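Local atomic coordinates of putative lipoprotein (Campylobacter jejuni subsp. jejuni, PDB entry 2G5G), a protein that binds heme as a cofacial pair linked to its dimerization and probably takes part in bacterial heme transport. Residues N65-N70 and I76-A81. Sequence-based numbering, arbitrary orientation.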
ATOM      1  N   ASN A  65       3.722 -32.841 -13.720  1.00 26.02           N
ATOM      2  CA  ASN A  65       4.153 -34.236 -13.722  1.00 26.78           C
ATOM      3  C   ASN A  65       4.233 -34.803 -15.124  1.00 26.20           C
ATOM      4  O   ASN A  65       5.172 -35.543 -15.425  1.00 26.64           O
ATOM      5  CB  ASN A  65       3.212 -35.124 -12.892  1.00 26.85           C
ATOM      6  CG  ASN A  65       3.490 -35.078 -11.383  1.00 28.80           C
ATOM      7  OD1 ASN A  65       4.424 -34.444 -10.887  1.00 31.14           O
ATOM      8  ND2 ASN A  65       2.649 -35.767 -10.649  1.00 31.93           N
ATOM      9  N   ALA A  66       3.248 -34.516 -15.986  1.00 25.24           N
ATOM     10  CA  ALA A  66       3.268 -35.146 -17.316  1.00 24.89           C
ATOM     11  C   ALA A  66       4.403 -34.564 -18.169  1.00 24.74           C
ATOM     12  O   ALA A  66       5.050 -35.275 -18.971  1.00 24.32           O
ATOM     13  CB  ALA A  66       1.917 -35.003 -18.028  1.00 25.81           C
ATOM     14  N   LEU A  67       4.644 -33.269 -18.008  1.00 23.49           N
ATOM     15  CA  LEU A  67       5.660 -32.619 -18.832  1.00 22.91           C
ATOM     16  C   LEU A  67       7.053 -33.050 -18.355  1.00 22.42           C
ATOM     17  O   LEU A  67       7.910 -33.325 -19.173  1.00 23.10           O
ATOM     18  CB  LEU A  67       5.535 -31.103 -18.734  1.00 22.73           C
ATOM     19  CG  LEU A  67       4.283 -30.394 -19.274  1.00 22.90           C
ATOM     20  CD1 LEU A  67       4.289 -28.962 -18.736  1.00 20.33           C
ATOM     21  CD2 LEU A  67       4.293 -30.352 -20.759  1.00 22.59           C
ATOM     22  N   GLU A  68       7.241 -33.070 -17.038  1.00 21.60           N
ATOM     23  CA  GLU A  68       8.514 -33.432 -16.366  1.00 22.99           C
ATOM     24  C   GLU A  68       8.945 -34.837 -16.729  1.00 22.99           C
ATOM     25  O   GLU A  68      10.114 -35.064 -17.059  1.00 22.45           O
ATOM     26  CB  GLU A  68       8.401 -33.267 -14.830  1.00 23.17           C
ATOM     27  CG  GLU A  68       9.563 -33.856 -13.947  1.00 24.26           C
ATOM     28  CD  GLU A  68      10.907 -33.241 -14.267  1.00 29.54           C
ATOM     29  OE1 GLU A  68      10.930 -32.231 -15.027  1.00 28.65           O
ATOM     30  OE2 GLU A  68      11.939 -33.764 -13.765  1.00 26.18           O
ATOM     31  N   GLY A  69       7.993 -35.767 -16.670  1.00 22.74           N
ATOM     32  CA  GLY A  69       8.254 -37.172 -16.987  1.00 23.66           C
ATOM     33  C   GLY A  69       8.726 -37.350 -18.417  1.00 23.65           C
ATOM     34  O   GLY A  69       9.734 -38.033 -18.693  1.00 24.09           O
ATOM     35  N   ASN A  70       8.024 -36.735 -19.353  1.00 24.04           N
ATOM     36  CA  ASN A  70       8.435 -36.831 -20.742  1.00 24.59           C
ATOM     37  C   ASN A  70       9.812 -36.199 -20.993  1.00 24.37           C
ATOM     38  O   ASN A  70      10.634 -36.772 -21.675  1.00 23.04           O
ATOM     39  CB  ASN A  70       7.400 -36.194 -21.672  1.00 25.46           C
ATOM     40  CG  ASN A  70       7.852 -36.213 -23.112  1.00 27.93           C
ATOM     41  OD1 ASN A  70       7.554 -37.153 -23.857  1.00 34.69           O
ATOM     42  ND2 ASN A  70       8.615 -35.196 -23.507  1.00 25.61           N
ATOM     43  N   ILE A  76      15.935 -33.689 -21.652  1.00 27.20           N
ATOM     44  CA  ILE A  76      15.729 -32.282 -21.984  1.00 24.74           C
ATOM     45  C   ILE A  76      15.506 -31.527 -20.667  1.00 23.53           C
ATOM     46  O   ILE A  76      14.612 -31.901 -19.888  1.00 23.92           O
ATOM     47  CB  ILE A  76      14.542 -32.125 -22.940  1.00 25.22           C
ATOM     48  CG1 ILE A  76      14.871 -32.805 -24.283  1.00 24.15           C
ATOM     49  CG2 ILE A  76      14.205 -30.641 -23.137  1.00 24.65           C
ATOM     50  CD1 ILE A  76      13.678 -32.990 -25.183  1.00 26.23           C
ATOM     51  N   ASN A  77      16.335 -30.506 -20.400  1.00 22.79           N
ATOM     52  CA  ASN A  77      16.213 -29.668 -19.206  1.00 22.46           C
ATOM     53  C   ASN A  77      14.833 -29.002 -19.169  1.00 22.82           C
ATOM     54  O   ASN A  77      14.340 -28.566 -20.205  1.00 22.93           O
ATOM     55  CB  ASN A  77      17.251 -28.540 -19.177  1.00 22.80           C
ATOM     56  CG  ASN A  77      18.653 -29.018 -18.887  1.00 26.66           C
ATOM     57  OD1 ASN A  77      18.851 -30.057 -18.276  1.00 27.45           O
ATOM     58  ND2 ASN A  77      19.643 -28.237 -19.326  1.00 28.41           N
ATOM     59  N   PHE A  78      14.252 -28.901 -17.978  1.00 21.86           N
ATOM     60  CA  PHE A  78      12.944 -28.250 -17.846  1.00 21.74           C
ATOM     61  C   PHE A  78      12.836 -27.587 -16.494  1.00 21.99           C
ATOM     62  O   PHE A  78      12.878 -28.279 -15.449  1.00 22.03           O
ATOM     63  CB  PHE A  78      11.820 -29.288 -18.009  1.00 22.08           C
ATOM     64  CG  PHE A  78      10.429 -28.731 -17.834  1.00 22.13           C
ATOM     65  CD1 PHE A  78       9.526 -29.346 -16.962  1.00 23.14           C
ATOM     66  CD2 PHE A  78      10.005 -27.628 -18.581  1.00 20.71           C
ATOM     67  CE1 PHE A  78       8.226 -28.859 -16.822  1.00 22.53           C
ATOM     68  CE2 PHE A  78       8.685 -27.130 -18.439  1.00 22.58           C
ATOM     69  CZ  PHE A  78       7.812 -27.752 -17.582  1.00 21.73           C
ATOM     70  N   ASP A  79      12.676 -26.259 -16.506  1.00 20.17           N
ATOM     71  CA  ASP A  79      12.638 -25.460 -15.265  1.00 21.45           C
ATOM     72  C   ASP A  79      11.292 -24.781 -15.008  1.00 20.98           C
ATOM     73  O   ASP A  79      10.497 -24.696 -15.923  1.00 20.49           O
ATOM     74  CB  ASP A  79      13.730 -24.418 -15.296  1.00 20.35           C
ATOM     75  CG  ASP A  79      15.122 -25.044 -15.355  1.00 24.61           C
ATOM     76  OD1 ASP A  79      15.305 -26.144 -14.784  1.00 22.20           O
ATOM     77  OD2 ASP A  79      16.013 -24.451 -15.991  1.00 25.94           O
ATOM     78  N   VAL A  80      11.059 -24.308 -13.776  1.00 21.58           N
ATOM     79  CA  VAL A  80       9.789 -23.670 -13.380  1.00 20.39           C
ATOM     80  C   VAL A  80      10.019 -22.296 -12.760  1.00 21.34           C
ATOM     81  O   VAL A  80      10.739 -22.157 -11.773  1.00 20.97           O
ATOM     82  CB  VAL A  80       8.959 -24.553 -12.426  1.00 19.64           C
ATOM     83  CG1 VAL A  80       7.675 -23.815 -11.957  1.00 17.72           C
ATOM     84  CG2 VAL A  80       8.574 -25.833 -13.112  1.00 20.08           C
ATOM     85  N   ALA A  81       9.442 -21.271 -13.388  1.00 20.53           N
ATOM     86  CA  ALA A  81       9.529 -19.911 -12.872  1.00 20.79           C
ATOM     87  C   ALA A  81       8.256 -19.642 -12.075  1.00 20.41           C
ATOM     88  O   ALA A  81       7.179 -20.134 -12.409  1.00 20.35           O
ATOM     89  CB  ALA A  81       9.663 -18.902 -14.043  1.00 19.95           C
TER
HETATM   90  O   HOH W   1      13.440 -31.344 -15.393  1.00 26.23           O
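The ring of F78 meets two neighbouring side chains of the helix, L67 and E68. L67 comes obliquely to the far end of the ring. CD1 of L67 lies 3.9 Å from CZ of F78, and CB of L67 is 4.0 Å from CE1 of the same ring. E68 comes to the ring edge, near its plane, with OE1 3.7 Å from CD1 of F78. The carboxylate and the ring are nearly coplanar, 23° apart. CG of F78 is anti to the backbone N (chi1 178°), which carries the ring toward the helix. E68 reaches across through a bend in its chain at chi2 (60°).

A water bridges the E68 carboxylate and the F78 carbonyl, where no direct hydrogen bond crosses. Its oxygen is 2.7 Å from OE1 of E68 and 3.1 Å from O of F78, both acceptors. The water also has other acceptors near, so which of them it serves at a time is open.

Helix 54-73 and strand 78-82 are consecutive elements of the ChaN-family fold, and a short turn links them. The strand lies between parallel strands 214-220 and 137-141 in the mixed sheet, and the helix packs against that sheet here.

L216 of strand 214-220 touches both L67 and F78, and L71 of the same helix also touches F78. The other carboxylate oxygen of E68, OE2, accepts a hydrogen bond from the backbone N of K134. S135 OG is hydrogen-bonded to O of F78.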